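Probable arabinosyltransferase B (Mycobacterium tuberculosis H37Rv, PDB 7BVF) polymerises arabinose into the arabinan of cell-wall arabinogalactan as a membrane-bound arabinosyltransferase. Local coordinates at residues T797-I802 with Q925-W929. Numbering follows the deposited sequence.
Sequences TVAEAI and QPKAW
Backbone meets backbone where E800 N donates to A928 O, 2.6 Å away, in an almost straight bond that reaches the oxygen in its carbonyl plane. The donor sits in the turn of a small β-hairpin, whose weakly bonded strands 797-798 and 801-802 run antiparallel; the acceptor belongs to the irregular chain 925-929, between strands 901-903 and 932-935 of the EmbC C-terminal domain. E800 takes positive backbone angles (phi 63°, psi 37°) in this turn, and its N-H faces the loop. A799 CA also approaches A928 O, so the A928 carbonyl takes one hydrogen bond and one weaker CA-H...O contact from adjacent residues of the turn. A bent, weak CA-H...O contact runs the opposite way, from A928 CA to V798 O at 3.4 Å. The methyl of A928 rests against the backbone of E800, with CB 4.0 Å from E800 N.

Two side-chain meetings flank this centre. At one, I802 and K927 cross at about a right angle: I802 CD1 lies 4.1 Å from K927 CG, an aliphatic contact between two exposed residues, while Q925 CG lies 4.2 Å from I802 CD1. At the other, buried W929 reaches T797. Its CB packs by A799 CB at 4.4 Å, and the W929 side chain also touches P834 and L844, and T878 and A880 of strand 874-881, so W929 lies between the hairpin and the sheet that holds this strand. T797 O lies at the edge of the indole, in its plane. T797 turns OG1 beside its backbone N (chi1 -42°), which swings CG2 to the far side and brings it to 3.8 Å from W929 NE1.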
loop_
_atom_site.group_PDB
_atom_site.type_symbol
_atom_site.label_atom_id
_atom_site.label_comp_id
_atom_site.label_asym_id
_atom_site.label_seq_id
_atom_site.Cartn_x
_atom_site.Cartn_y
_atom_site.Cartn_z
ATOM N N THR A 797 17.541 24.435 9.483
ATOM C CA THR A 797 18.446 23.634 8.670
ATOM C C THR A 797 19.379 22.882 9.609
ATOM O O THR A 797 20.094 23.502 10.404
ATOM C CB THR A 797 19.237 24.508 7.697
ATOM O OG1 THR A 797 18.372 25.494 7.132
ATOM C CG2 THR A 797 19.802 23.674 6.574
ATOM N N VAL A 798 19.361 21.552 9.531
ATOM C CA VAL A 798 20.090 20.702 10.457
ATOM C C VAL A 798 20.968 19.740 9.668
ATOM O O VAL A 798 20.854 19.614 8.451
ATOM C CB VAL A 798 19.149 19.929 11.401
ATOM C CG1 VAL A 798 18.256 20.885 12.157
ATOM C CG2 VAL A 798 18.317 18.941 10.626
ATOM N N ALA A 799 21.849 19.052 10.389
ATOM C CA ALA A 799 22.834 18.167 9.781
ATOM C C ALA A 799 22.204 16.810 9.497
ATOM O O ALA A 799 21.820 16.091 10.423
ATOM C CB ALA A 799 24.049 18.021 10.692
ATOM N N GLU A 800 22.093 16.468 8.213
ATOM C CA GLU A 800 21.695 15.131 7.771
ATOM C C GLU A 800 20.281 14.769 8.218
ATOM O O GLU A 800 19.994 13.617 8.542
ATOM C CB GLU A 800 22.691 14.078 8.253
ATOM C CG GLU A 800 24.117 14.339 7.832
ATOM C CD GLU A 800 25.094 13.389 8.488
ATOM O OE1 GLU A 800 26.270 13.769 8.653
ATOM O OE2 GLU A 800 24.686 12.265 8.842
ATOM N N ALA A 801 19.385 15.750 8.218
ATOM C CA ALA A 801 18.001 15.509 8.605
ATOM C C ALA A 801 17.149 16.679 8.144
ATOM O O ALA A 801 17.659 17.719 7.726
ATOM C CB ALA A 801 17.869 15.305 10.115
ATOM N N ILE A 802 15.835 16.490 8.223
ATOM C CA ILE A 802 14.859 17.516 7.880
ATOM C C ILE A 802 13.849 17.591 9.016
ATOM O O ILE A 802 13.174 16.600 9.315
ATOM C CB ILE A 802 14.154 17.226 6.546
ATOM C CG1 ILE A 802 15.176 17.081 5.421
ATOM C CG2 ILE A 802 13.176 18.329 6.212
ATOM C CD1 ILE A 802 14.560 16.866 4.064
ATOM N N GLN A 925 17.923 14.857 -0.407
ATOM C CA GLN A 925 17.533 15.684 0.732
ATOM C C GLN A 925 18.240 17.024 0.592
ATOM O O GLN A 925 19.326 17.221 1.153
ATOM C CB GLN A 925 17.900 15.009 2.055
ATOM C CG GLN A 925 17.023 13.826 2.419
ATOM C CD GLN A 925 17.359 12.574 1.634
ATOM O OE1 GLN A 925 18.521 12.306 1.335
ATOM N NE2 GLN A 925 16.339 11.799 1.296
ATOM N N PRO A 926 17.672 17.979 -0.147
ATOM C CA PRO A 926 18.421 19.183 -0.521
ATOM C C PRO A 926 18.648 20.185 0.600
ATOM O O PRO A 926 19.227 21.242 0.338
ATOM C CB PRO A 926 17.547 19.798 -1.626
ATOM C CG PRO A 926 16.657 18.703 -2.079
ATOM C CD PRO A 926 16.391 17.896 -0.861
ATOM N N LYS A 927 18.220 19.923 1.831
ATOM C CA LYS A 927 18.473 20.839 2.947
ATOM C C LYS A 927 19.021 20.034 4.124
ATOM O O LYS A 927 18.282 19.691 5.048
ATOM C CB LYS A 927 17.191 21.563 3.297
ATOM C CG LYS A 927 15.972 20.661 3.166
ATOM C CD LYS A 927 14.678 21.366 3.508
ATOM C CE LYS A 927 14.067 22.025 2.290
ATOM N NZ LYS A 927 12.671 22.462 2.565
ATOM N N ALA A 928 20.326 19.747 4.109
ATOM C CA ALA A 928 20.825 18.804 5.100
ATOM C C ALA A 928 22.225 19.057 5.646
ATOM O O ALA A 928 22.669 18.250 6.465
ATOM C CB ALA A 928 20.757 17.386 4.513
ATOM N N TRP A 929 22.935 20.113 5.258
ATOM C CA TRP A 929 24.298 20.348 5.746
ATOM C C TRP A 929 25.168 19.099 5.563
ATOM O O TRP A 929 25.582 18.450 6.519
ATOM C CB TRP A 929 24.285 20.779 7.214
ATOM C CG TRP A 929 24.036 22.229 7.459
ATOM C CD1 TRP A 929 23.136 22.759 8.327
ATOM C CD2 TRP A 929 24.713 23.337 6.858
ATOM N NE1 TRP A 929 23.196 24.126 8.298
ATOM C CE2 TRP A 929 24.158 24.506 7.402
ATOM C CE3 TRP A 929 25.730 23.455 5.908
ATOM C CZ2 TRP A 929 24.583 25.773 7.028
ATOM C CZ3 TRP A 929 26.148 24.710 5.541
ATOM C CH2 TRP A 929 25.577 25.851 6.098
#